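PDB 6QK4: membrane-bound lytic murein transglycosylase A from Burkholderia pseudomallei, which probably cleaves the beta-1,4 bond between N-acetylmuramic acid and N-acetylglucosamine in peptidoglycan exolytically, forming a 1,6-anhydro bond in the muramic acid residue. Local coordinates for residues L125-P129 with F239-R243; A274-S279 with V308-G314; I15-Q19 with Q337-M341. Residue numbers count along the deposited sequence, not the author numbering.

Contact 1: L125-P129 with F239-R243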
ATOM      1  N   LEU A 125     -16.919 -13.715  -2.980  1.00 30.71           N
ATOM      2  CA  LEU A 125     -15.581 -14.028  -3.472  1.00 31.58           C
ATOM      3  C   LEU A 125     -15.497 -15.543  -3.689  1.00 34.09           C
ATOM      4  O   LEU A 125     -16.038 -16.321  -2.902  1.00 36.19           O
ATOM      5  CB  LEU A 125     -14.503 -13.564  -2.477  1.00 29.37           C
ATOM      6  CG  LEU A 125     -14.631 -12.121  -1.972  1.00 29.25           C
ATOM      7  CD1 LEU A 125     -13.446 -11.770  -0.999  1.00 28.92           C
ATOM      8  CD2 LEU A 125     -14.697 -11.168  -3.153  1.00 27.24           C
ATOM      9  N   TYR A 126     -14.784 -15.972  -4.733  1.00 32.47           N
ATOM     10  CA  TYR A 126     -14.747 -17.392  -5.105  1.00 33.40           C
ATOM     11  C   TYR A 126     -13.362 -18.005  -5.019  1.00 36.82           C
ATOM     12  O   TYR A 126     -12.368 -17.359  -5.383  1.00 33.83           O
ATOM     13  CB  TYR A 126     -15.238 -17.571  -6.532  1.00 32.35           C
ATOM     14  CG  TYR A 126     -16.646 -17.165  -6.715  1.00 33.28           C
ATOM     15  CD1 TYR A 126     -17.687 -18.098  -6.543  1.00 37.07           C
ATOM     16  CD2 TYR A 126     -16.969 -15.877  -7.098  1.00 29.89           C
ATOM     17  CE1 TYR A 126     -18.995 -17.735  -6.733  1.00 37.34           C
ATOM     18  CE2 TYR A 126     -18.291 -15.521  -7.269  1.00 35.38           C
ATOM     19  CZ  TYR A 126     -19.283 -16.454  -7.078  1.00 35.72           C
ATOM     20  OH  TYR A 126     -20.590 -16.050  -7.248  1.00 37.20           O
ATOM     21  N   ARG A 127     -13.285 -19.245  -4.509  1.00 35.78           N
ATOM     22  CA  ARG A 127     -12.077 -20.048  -4.663  1.00 40.49           C
ATOM     23  C   ARG A 127     -11.955 -20.545  -6.100  1.00 42.20           C
ATOM     24  O   ARG A 127     -12.902 -20.478  -6.898  1.00 42.75           O
ATOM     25  CB  ARG A 127     -12.087 -21.276  -3.758  1.00 46.15           C
ATOM     26  CG  ARG A 127     -12.338 -21.002  -2.320  1.00 53.34           C
ATOM     27  CD  ARG A 127     -12.415 -22.317  -1.522  1.00 61.23           C
ATOM     28  NE  ARG A 127     -13.660 -22.394  -0.758  1.00 66.50           N
ATOM     29  CZ  ARG A 127     -13.741 -22.271   0.571  1.00 68.79           C
ATOM     30  NH1 ARG A 127     -12.646 -22.076   1.308  1.00 67.87           N
ATOM     31  NH2 ARG A 127     -14.924 -22.345   1.166  1.00 70.61           N
ATOM     32  N   TRP A 128     -10.780 -21.082  -6.425  1.00 42.15           N
ATOM     33  CA  TRP A 128     -10.647 -21.749  -7.712  1.00 45.93           C
ATOM     34  C   TRP A 128     -11.692 -22.875  -7.795  1.00 44.45           C
ATOM     35  O   TRP A 128     -11.854 -23.639  -6.835  1.00 45.59           O
ATOM     36  CB  TRP A 128      -9.223 -22.287  -7.892  1.00 48.09           C
ATOM     37  CG  TRP A 128      -9.005 -22.925  -9.235  1.00 48.61           C
ATOM     38  CD1 TRP A 128      -9.158 -24.250  -9.540  1.00 48.45           C
ATOM     39  CD2 TRP A 128      -8.616 -22.274 -10.455  1.00 48.73           C
ATOM     40  NE1 TRP A 128      -8.880 -24.463 -10.864  1.00 49.20           N
ATOM     41  CE2 TRP A 128      -8.550 -23.271 -11.453  1.00 48.90           C
ATOM     42  CE3 TRP A 128      -8.314 -20.954 -10.799  1.00 49.76           C
ATOM     43  CZ2 TRP A 128      -8.183 -22.995 -12.768  1.00 48.88           C
ATOM     44  CZ3 TRP A 128      -7.951 -20.673 -12.106  1.00 51.21           C
ATOM     45  CH2 TRP A 128      -7.899 -21.695 -13.085  1.00 50.56           C
ATOM     46  N   PRO A 129     -12.452 -22.968  -8.883  1.00 47.21           N
ATOM     47  CA  PRO A 129     -13.578 -23.912  -8.921  1.00 49.80           C
ATOM     48  C   PRO A 129     -13.070 -25.346  -8.946  1.00 55.41           C
ATOM     49  O   PRO A 129     -12.205 -25.698  -9.757  1.00 56.26           O
ATOM     50  CB  PRO A 129     -14.308 -23.553 -10.218  1.00 47.08           C
ATOM     51  CG  PRO A 129     -13.805 -22.229 -10.619  1.00 48.32           C
ATOM     52  CD  PRO A 129     -12.380 -22.140 -10.084  1.00 45.53           C
ATOM     53  N   PHE A 239     -11.244 -12.274 -14.458  1.00 32.36           N
ATOM     54  CA  PHE A 239     -11.850 -12.766 -13.214  1.00 31.59           C
ATOM     55  C   PHE A 239     -10.786 -13.402 -12.323  1.00 36.92           C
ATOM     56  O   PHE A 239     -10.116 -14.358 -12.730  1.00 38.49           O
ATOM     57  CB  PHE A 239     -12.974 -13.792 -13.478  1.00 30.89           C
ATOM     58  CG  PHE A 239     -13.911 -13.934 -12.323  1.00 31.72           C
ATOM     59  CD1 PHE A 239     -14.981 -13.041 -12.179  1.00 30.47           C
ATOM     60  CD2 PHE A 239     -13.682 -14.881 -11.339  1.00 32.47           C
ATOM     61  CE1 PHE A 239     -15.841 -13.158 -11.081  1.00 28.70           C
ATOM     62  CE2 PHE A 239     -14.513 -14.992 -10.225  1.00 34.05           C
ATOM     63  CZ  PHE A 239     -15.585 -14.110 -10.093  1.00 31.52           C
ATOM     64  N   VAL A 240     -10.689 -12.946 -11.071  1.00 34.71           N
ATOM     65  CA  VAL A 240      -9.644 -13.392 -10.162  1.00 35.27           C
ATOM     66  C   VAL A 240     -10.264 -14.196  -9.033  1.00 30.93           C
ATOM     67  O   VAL A 240     -11.301 -13.814  -8.485  1.00 29.98           O
ATOM     68  CB  VAL A 240      -8.867 -12.173  -9.633  1.00 34.30           C
ATOM     69  CG1 VAL A 240      -7.883 -12.552  -8.509  1.00 35.83           C
ATOM     70  CG2 VAL A 240      -8.203 -11.431 -10.802  1.00 32.87           C
ATOM     71  N   PHE A 241      -9.623 -15.315  -8.691  1.00 31.25           N
ATOM     72  CA  PHE A 241     -10.027 -16.209  -7.625  1.00 32.20           C
ATOM     73  C   PHE A 241      -9.125 -16.001  -6.422  1.00 32.98           C
ATOM     74  O   PHE A 241      -8.068 -15.381  -6.519  1.00 35.28           O
ATOM     75  CB  PHE A 241      -9.940 -17.657  -8.072  1.00 31.71           C
ATOM     76  CG  PHE A 241     -10.786 -17.946  -9.273  1.00 32.78           C
ATOM     77  CD1 PHE A 241     -12.131 -18.205  -9.114  1.00 36.08           C
ATOM     78  CD2 PHE A 241     -10.237 -17.893 -10.545  1.00 37.18           C
ATOM     79  CE1 PHE A 241     -12.945 -18.474 -10.232  1.00 39.02           C
ATOM     80  CE2 PHE A 241     -11.017 -18.149 -11.657  1.00 40.33           C
ATOM     81  CZ  PHE A 241     -12.376 -18.444 -11.500  1.00 41.56           C
ATOM     82  N   PHE A 242      -9.555 -16.539  -5.295  1.00 33.54           N
ATOM     83  CA  PHE A 242      -8.887 -16.284  -4.022  1.00 34.31           C
ATOM     84  C   PHE A 242      -8.664 -17.576  -3.250  1.00 35.15           C
ATOM     85  O   PHE A 242      -9.364 -18.577  -3.432  1.00 33.76           O
ATOM     86  CB  PHE A 242      -9.713 -15.330  -3.146  1.00 33.84           C
ATOM     87  CG  PHE A 242      -9.866 -13.979  -3.751  1.00 30.98           C
ATOM     88  CD1 PHE A 242      -8.846 -13.036  -3.601  1.00 27.58           C
ATOM     89  CD2 PHE A 242     -10.987 -13.647  -4.489  1.00 29.97           C
ATOM     90  CE1 PHE A 242      -8.971 -11.750  -4.199  1.00 27.93           C
ATOM     91  CE2 PHE A 242     -11.134 -12.372  -5.086  1.00 28.43           C
ATOM     92  CZ  PHE A 242     -10.133 -11.434  -4.943  1.00 29.61           C
ATOM     93  N   ARG A 243      -7.684 -17.521  -2.353  1.00 38.12           N
ATOM     94  CA  ARG A 243      -7.454 -18.546  -1.357  1.00 43.39           C
ATOM     95  C   ARG A 243      -7.442 -17.871   0.010  1.00 41.38           C
ATOM     96  O   ARG A 243      -7.013 -16.719   0.135  1.00 37.55           O
ATOM     97  CB  ARG A 243      -6.135 -19.298  -1.655  1.00 52.12           C
ATOM     98  CG  ARG A 243      -4.904 -18.827  -0.900  1.00 61.44           C
ATOM     99  CD  ARG A 243      -3.644 -19.575  -1.377  1.00 68.70           C
ATOM    100  NE  ARG A 243      -2.409 -19.129  -0.718  1.00 73.04           N
ATOM    101  CZ  ARG A 243      -1.477 -18.377  -1.300  1.00 74.53           C
ATOM    102  NH1 ARG A 243      -1.641 -17.967  -2.551  1.00 75.87           N
ATOM    103  NH2 ARG A 243      -0.385 -18.025  -0.629  1.00 74.50           N
TER
HETATM  104  O   HOH W   1     -13.734 -14.112  -6.682  1.00 26.85           O
HETATM  105  O   HOH W   2      -8.614 -21.063  -4.541  1.00 39.51           O
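A single direct backbone hydrogen bond joins the two segments: F242 N donates to Y126 O at 2.9 Å. Two CA-H...O contacts flank it, F241 CA to the same Y126 O at 3.4 Å and R127 CA to F242 O at 3.3 Å. Two waters extend the link. One accepts from Y126 N at 2.9 Å and donates to V240 O at 3.0 Å; the other accepts from W128 N at 2.9 Å and donates to F242 O at 2.8 Å. The segments run 95° apart, so their backbones meet at one point, where the CA atoms of R127 and F242 are 5.0 Å apart, and do not pair as neighbouring strands.

The contact lies within the MltA-specific insert domain, where the end of strand 123-126, hydrogen-bonded to strand 154-158, crosses strand 240-244, the partner of strand 182-190. Helices 141-147 and 161-170 add L144 beside F239 and F241, and L167 beside L125 and F242.

Aromatic and apolar contacts surround the crossing. F241, with the largest area covered, takes P129 over one face in a CH-pi contact, P129 CD standing 4.0 Å from the ring centroid. The W128 six-membered ring meets F241 obliquely, centroids 5.2 Å apart and planes at 68°, with W128 CE3 3.6 Å from F241 CD2. Y126 CD2 approaches the edge of the F239 ring, 3.7 Å from F239 CZ, and L125 CB packs against F242 CD2 at 4.1 Å.

Contact 2: A274-S279 with V308-G314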
ATOM      1  N   ALA A 274       7.786   0.020   0.984  1.00 19.23           N
ATOM      2  CA  ALA A 274       8.457  -1.052   0.283  1.00 23.34           C
ATOM      3  C   ALA A 274       9.604  -0.489  -0.561  1.00 18.83           C
ATOM      4  O   ALA A 274       9.474   0.592  -1.179  1.00 22.53           O
ATOM      5  CB  ALA A 274       7.449  -1.793  -0.613  1.00 21.13           C
ATOM      6  N   VAL A 275      10.750  -1.198  -0.536  1.00 21.57           N
ATOM      7  CA  VAL A 275      11.981  -0.776  -1.203  1.00 20.53           C
ATOM      8  C   VAL A 275      12.567  -1.921  -2.037  1.00 20.45           C
ATOM      9  O   VAL A 275      12.169  -3.076  -1.930  1.00 21.67           O
ATOM     10  CB  VAL A 275      13.054  -0.271  -0.221  1.00 19.18           C
ATOM     11  CG1 VAL A 275      12.547   0.932   0.481  1.00 21.96           C
ATOM     12  CG2 VAL A 275      13.395  -1.419   0.797  1.00 21.54           C
ATOM     13  N   ASP A 276      13.591  -1.578  -2.815  1.00 20.54           N
ATOM     14  CA  ASP A 276      14.445  -2.610  -3.428  1.00 22.67           C
ATOM     15  C   ASP A 276      15.514  -2.929  -2.387  1.00 24.94           C
ATOM     16  O   ASP A 276      16.350  -2.077  -2.058  1.00 21.95           O
ATOM     17  CB  ASP A 276      15.055  -2.079  -4.745  1.00 23.06           C
ATOM     18  CG  ASP A 276      16.074  -3.047  -5.367  1.00 27.57           C
ATOM     19  OD1 ASP A 276      16.506  -3.979  -4.642  1.00 24.79           O
ATOM     20  OD2 ASP A 276      16.417  -2.854  -6.573  1.00 29.37           O
ATOM     21  N   PRO A 277      15.474  -4.106  -1.750  1.00 24.33           N
ATOM     22  CA  PRO A 277      16.288  -4.273  -0.528  1.00 23.98           C
ATOM     23  C   PRO A 277      17.778  -4.337  -0.821  1.00 21.93           C
ATOM     24  O   PRO A 277      18.567  -4.177   0.101  1.00 24.70           O
ATOM     25  CB  PRO A 277      15.761  -5.598   0.084  1.00 24.70           C
ATOM     26  CG  PRO A 277      15.356  -6.387  -1.155  1.00 22.96           C
ATOM     27  CD  PRO A 277      14.721  -5.319  -2.103  1.00 23.65           C
ATOM     28  N   SER A 278      18.180  -4.571  -2.071  1.00 22.09           N
ATOM     29  CA  SER A 278      19.596  -4.475  -2.375  1.00 26.14           C
ATOM     30  C   SER A 278      20.090  -3.049  -2.455  1.00 24.00           C
ATOM     31  O   SER A 278      21.294  -2.825  -2.371  1.00 29.36           O
ATOM     32  CB  SER A 278      19.923  -5.218  -3.686  1.00 31.91           C
ATOM     33  OG  SER A 278      19.473  -4.449  -4.793  1.00 38.56           O
ATOM     34  N   SER A 279      19.183  -2.041  -2.545  1.00 24.28           N
ATOM     35  CA  SER A 279      19.549  -0.641  -2.415  1.00 22.91           C
ATOM     36  C   SER A 279      19.351  -0.107  -1.006  1.00 22.21           C
ATOM     37  O   SER A 279      20.193   0.625  -0.492  1.00 23.94           O
ATOM     38  CB  SER A 279      18.697   0.203  -3.428  1.00 20.53           C
ATOM     39  OG  SER A 279      19.096  -0.097  -4.763  1.00 24.31           O
ATOM     40  N   VAL A 308       8.989  -5.241   0.567  1.00 24.47           N
ATOM     41  CA  VAL A 308       9.553  -5.254  -0.776  1.00 22.17           C
ATOM     42  C   VAL A 308       8.398  -5.488  -1.741  1.00 23.03           C
ATOM     43  O   VAL A 308       7.283  -5.825  -1.325  1.00 26.36           O
ATOM     44  CB  VAL A 308      10.629  -6.369  -0.938  1.00 23.20           C
ATOM     45  CG1 VAL A 308      11.730  -6.269   0.146  1.00 25.18           C
ATOM     46  CG2 VAL A 308       9.987  -7.727  -0.927  1.00 26.88           C
ATOM     47  N   GLY A 309       8.663  -5.334  -3.039  1.00 25.09           N
ATOM     48  CA  GLY A 309       7.631  -5.592  -4.028  1.00 28.17           C
ATOM     49  C   GLY A 309       8.203  -5.920  -5.385  1.00 27.92           C
ATOM     50  O   GLY A 309       9.280  -5.450  -5.753  1.00 26.61           O
ATOM     51  N   THR A 310       7.444  -6.720  -6.165  1.00 31.01           N
ATOM     52  CA  THR A 310       8.024  -7.164  -7.422  1.00 35.87           C
ATOM     53  C   THR A 310       8.213  -6.009  -8.407  1.00 33.79           C
ATOM     54  O   THR A 310       9.139  -6.056  -9.223  1.00 33.33           O
ATOM     55  CB  THR A 310       7.146  -8.266  -8.023  1.00 39.17           C
ATOM     56  OG1 THR A 310       5.853  -7.716  -8.225  1.00 46.10           O
ATOM     57  CG2 THR A 310       6.990  -9.378  -7.068  1.00 41.99           C
ATOM     58  N   ALA A 311       7.443  -4.918  -8.284  1.00 29.08           N
ATOM     59  CA  ALA A 311       7.639  -3.780  -9.157  1.00 29.37           C
ATOM     60  C   ALA A 311       8.640  -2.752  -8.624  1.00 34.81           C
ATOM     61  O   ALA A 311       8.936  -1.779  -9.336  1.00 35.03           O
ATOM     62  CB  ALA A 311       6.310  -3.084  -9.368  1.00 28.95           C
ATOM     63  N   ILE A 312       9.154  -2.918  -7.406  1.00 26.35           N
ATOM     64  CA  ILE A 312       9.924  -1.854  -6.717  1.00 25.52           C
ATOM     65  C   ILE A 312      11.394  -2.187  -6.884  1.00 25.74           C
ATOM     66  O   ILE A 312      11.983  -2.951  -6.103  1.00 28.11           O
ATOM     67  CB  ILE A 312       9.543  -1.728  -5.247  1.00 23.94           C
ATOM     68  CG1 ILE A 312       8.039  -1.625  -5.114  1.00 23.27           C
ATOM     69  CG2 ILE A 312      10.277  -0.532  -4.540  1.00 24.81           C
ATOM     70  CD1 ILE A 312       7.405  -0.485  -6.002  1.00 28.55           C
ATOM     71  N   LYS A 313      11.974  -1.659  -7.951  1.00 24.81           N
ATOM     72  CA  LYS A 313      13.361  -1.961  -8.297  1.00 27.17           C
ATOM     73  C   LYS A 313      14.096  -0.645  -8.558  1.00 26.55           C
ATOM     74  O   LYS A 313      13.555   0.238  -9.215  1.00 28.02           O
ATOM     75  CB  LYS A 313      13.413  -2.879  -9.519  1.00 30.20           C
ATOM     76  CG  LYS A 313      12.847  -4.318  -9.220  1.00 39.54           C
ATOM     77  CD  LYS A 313      13.784  -5.096  -8.272  1.00 47.80           C
ATOM     78  CE  LYS A 313      13.321  -6.546  -8.052  1.00 53.55           C
ATOM     79  NZ  LYS A 313      11.990  -6.558  -7.380  1.00 55.66           N
ATOM     80  N   GLY A 314      15.299  -0.511  -8.065  1.00 25.66           N
ATOM     81  CA  GLY A 314      16.124   0.634  -8.360  1.00 26.65           C
ATOM     82  C   GLY A 314      16.777   1.188  -7.115  1.00 25.18           C
ATOM     83  O   GLY A 314      16.868   0.511  -6.074  1.00 24.47           O
TER
HETATM   84  O   HOH W   3      11.351  -4.698  -3.866  1.00 24.13           O
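V308, D276 and I312 bury the most surface here: V308 and I312 both pack on A274 and V275, and D276 meets I312 to G314. V308 sits where the segments start side by side, its CA 4.5 Å from that of A274. V308 CA makes a CA-H...O contact of 3.6 Å to V275 O, and V308 CG1 packs on P277 CG at 3.9 Å. A water lies 2.7 Å from V275 O and accepts from G309 N at 2.9 Å.

I312 closes the type I turn G309-I312, whose I312 N to G309 O bond is 3.0 Å, and points its side chain back at the first segment: I312 CG2 lies 3.6 Å from A274 O and 3.7 Å from V275 C. I312 also touches T104, R317 and D319.

D276 uses both carboxylate oxygens. D276 OD1 accepts from S278 N at 3.1 Å, an Asx turn, while D276 OD2 accepts from G314 N at 3.0 Å with a nearly straight geometry. S279 OG donates to G314 O at 2.7 Å, so both backbone polar atoms of G314 are held; its phi of 134° calls for glycine.

D276 is probably one of the three aspartates that give the 3D domain, of the double-psi beta-barrel clan, its name. Its carboxylate is satisfied by backbone N-H groups and forms no salt bridge with K313, whose NZ makes a weak bond to T310 O, so D276 fixes its own turn and the opposing backbone together.

Contact 3: I15-Q19 with Q337-M341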
ATOM      1  N   ILE A  15      10.928  20.058  -3.504  1.00 22.68           N
ATOM      2  CA  ILE A  15      12.131  19.541  -4.158  1.00 23.06           C
ATOM      3  C   ILE A  15      12.602  20.495  -5.249  1.00 25.10           C
ATOM      4  O   ILE A  15      11.807  20.981  -6.062  1.00 24.64           O
ATOM      5  CB  ILE A  15      11.810  18.149  -4.764  1.00 24.69           C
ATOM      6  CG1 ILE A  15      11.527  17.126  -3.658  1.00 23.81           C
ATOM      7  CG2 ILE A  15      12.965  17.655  -5.748  1.00 23.61           C
ATOM      8  CD1 ILE A  15      10.666  15.920  -4.148  1.00 25.35           C
ATOM      9  N   VAL A  16      13.914  20.722  -5.303  1.00 23.50           N
ATOM     10  CA  VAL A  16      14.550  21.373  -6.444  1.00 27.10           C
ATOM     11  C   VAL A  16      15.030  20.237  -7.376  1.00 24.22           C
ATOM     12  O   VAL A  16      15.988  19.550  -6.994  1.00 26.31           O
ATOM     13  CB  VAL A  16      15.760  22.214  -6.022  1.00 26.53           C
ATOM     14  CG1 VAL A  16      16.390  22.799  -7.271  1.00 28.24           C
ATOM     15  CG2 VAL A  16      15.374  23.324  -5.087  1.00 30.11           C
ATOM     16  N   PRO A  17      14.367  20.008  -8.505  1.00 23.09           N
ATOM     17  CA  PRO A  17      14.590  18.762  -9.263  1.00 23.56           C
ATOM     18  C   PRO A  17      15.913  18.763 -10.008  1.00 23.45           C
ATOM     19  O   PRO A  17      16.534  19.805 -10.264  1.00 23.72           O
ATOM     20  CB  PRO A  17      13.411  18.732 -10.258  1.00 24.66           C
ATOM     21  CG  PRO A  17      13.031  20.116 -10.498  1.00 25.18           C
ATOM     22  CD  PRO A  17      13.268  20.810  -9.103  1.00 24.25           C
ATOM     23  N   GLY A  18      16.371  17.556 -10.282  1.00 24.50           N
ATOM     24  CA  GLY A  18      17.545  17.394 -11.119  1.00 22.38           C
ATOM     25  C   GLY A  18      18.865  17.582 -10.424  1.00 25.54           C
ATOM     26  O   GLY A  18      19.882  17.729 -11.097  1.00 26.10           O
ATOM     27  N   GLN A  19      18.902  17.532  -9.091  1.00 21.20           N
ATOM     28  CA  GLN A  19      20.211  17.636  -8.431  1.00 23.92           C
ATOM     29  C   GLN A  19      20.982  16.308  -8.441  1.00 24.87           C
ATOM     30  O   GLN A  19      20.431  15.218  -8.600  1.00 21.36           O
ATOM     31  CB  GLN A  19      20.054  18.122  -6.997  1.00 21.77           C
ATOM     32  CG  GLN A  19      19.416  19.578  -6.969  1.00 23.03           C
ATOM     33  CD  GLN A  19      19.026  20.021  -5.570  1.00 24.92           C
ATOM     34  OE1 GLN A  19      18.556  19.223  -4.780  1.00 26.86           O
ATOM     35  NE2 GLN A  19      19.266  21.324  -5.243  1.00 25.65           N
ATOM     36  N   GLN A 337       5.044   9.963  -8.005  1.00 19.90           N
ATOM     37  CA  GLN A 337       5.563  11.277  -7.634  1.00 18.96           C
ATOM     38  C   GLN A 337       7.080  11.263  -7.609  1.00 19.79           C
ATOM     39  O   GLN A 337       7.697  10.299  -7.133  1.00 21.61           O
ATOM     40  CB  GLN A 337       5.066  11.732  -6.211  1.00 19.74           C
ATOM     41  CG  GLN A 337       3.615  11.387  -5.888  1.00 22.35           C
ATOM     42  CD  GLN A 337       2.625  12.080  -6.839  1.00 25.14           C
ATOM     43  OE1 GLN A 337       1.810  11.426  -7.560  1.00 22.09           O
ATOM     44  NE2 GLN A 337       2.712  13.421  -6.894  1.00 24.67           N
ATOM     45  N   ASN A 338       7.668  12.396  -8.037  1.00 21.50           N
ATOM     46  CA  ASN A 338       9.110  12.539  -7.813  1.00 19.47           C
ATOM     47  C   ASN A 338       9.389  12.602  -6.318  1.00 23.49           C
ATOM     48  O   ASN A 338       8.577  13.127  -5.533  1.00 23.80           O
ATOM     49  CB  ASN A 338       9.640  13.819  -8.427  1.00 21.19           C
ATOM     50  CG  ASN A 338      11.151  13.898  -8.387  1.00 22.25           C
ATOM     51  OD1 ASN A 338      11.858  12.920  -8.727  1.00 21.75           O
ATOM     52  ND2 ASN A 338      11.669  15.090  -7.933  1.00 22.15           N
ATOM     53  N   GLY A 339      10.563  12.062  -5.943  1.00 22.33           N
ATOM     54  CA  GLY A 339      10.961  12.002  -4.540  1.00 20.99           C
ATOM     55  C   GLY A 339      12.458  12.077  -4.297  1.00 21.17           C
ATOM     56  O   GLY A 339      13.279  11.864  -5.195  1.00 21.50           O
ATOM     57  N   ARG A 340      12.787  12.394  -3.046  1.00 16.14           N
ATOM     58  CA  ARG A 340      14.168  12.427  -2.520  1.00 17.84           C
ATOM     59  C   ARG A 340      14.247  11.630  -1.209  1.00 17.87           C
ATOM     60  O   ARG A 340      13.296  11.603  -0.399  1.00 18.30           O
ATOM     61  CB  ARG A 340      14.615  13.858  -2.236  1.00 19.61           C
ATOM     62  CG  ARG A 340      14.746  14.701  -3.489  1.00 20.51           C
ATOM     63  CD  ARG A 340      15.898  14.212  -4.374  1.00 21.31           C
ATOM     64  NE  ARG A 340      15.984  15.020  -5.618  1.00 22.40           N
ATOM     65  CZ  ARG A 340      16.621  16.206  -5.750  1.00 25.83           C
ATOM     66  NH1 ARG A 340      17.216  16.802  -4.697  1.00 24.51           N
ATOM     67  NH2 ARG A 340      16.570  16.823  -6.963  1.00 22.44           N
ATOM     68  N   MET A 341      15.397  11.021  -0.964  1.00 16.68           N
ATOM     69  CA  MET A 341      15.572  10.164   0.221  1.00 16.19           C
ATOM     70  C   MET A 341      16.847  10.493   0.970  1.00 20.59           C
ATOM     71  O   MET A 341      17.872  10.813   0.356  1.00 21.58           O
ATOM     72  CB  MET A 341      15.661   8.656  -0.154  1.00 17.78           C
ATOM     73  CG  MET A 341      14.343   8.156  -0.567  1.00 17.31           C
ATOM     74  SD  MET A 341      14.698   6.386  -1.026  1.00 22.21           S
ATOM     75  CE  MET A 341      13.018   5.899  -1.381  1.00 21.80           C
TER
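Strand 336-346 meets the N-terminal loop through N338, G339 and R340. N338 turns its side chain toward the loop and sets N338 ND2 3.6 Å from I15 CG2; that amide nitrogen has its hydrogen bond with D100. At G339, I15 CD1 packs on the backbone, 3.9 Å from G339 CA, between N338 and R340.

R340 buries the most area of the contact. Its guanidinium receives I15 CG2 over one face, 3.9 Å from R340 NH2, while its nitrogens reach along the loop. R340 NH1 donates to Q19 OE1 at 2.8 Å, almost linearly, and R340 NH2 makes a weak bond to V16 O, 2.8 Å away but poorly angled. P17 CA comes within 3.6 Å of R340 NH2; G18 has a positive phi of 81°, which favours glycine, and Q19 follows it. The charge itself is met by D100, in a salt bridge with R340 NE; D100 also accepts from G18 N.

Strand 336-346 pairs antiparallel with strands 87-92, 101-114 and 285-291. An extended N-terminal segment is thereby laid over the outside of a barrel-like sheet and held largely through R340, with I15 packed on N338 and G339 and D100 linking the loop to the strand; segment 337-341 belongs to the 3D domain, of the double-psi beta-barrel clan.

In the fold
From the N terminus, the chain first passes through the loop 15-19, which awaits its partner until strand 336-346 near the C terminus; contact 3 thus closes a loop of 317 residues, and the other two nest inside it. Contact 1 opens at strand 123-126 and closes at strand 240-244, within the MltA-specific insert domain. Only then does contact 2 open, joining two loops of the 3D domain across 28 intervening residues, so these two follow in series and none cross. Contacts 2 and 3 have centres about 18 Å apart. Contact 1 lies about 41 Å from contact 3, centre to centre, on the opposite side of the chain's centre.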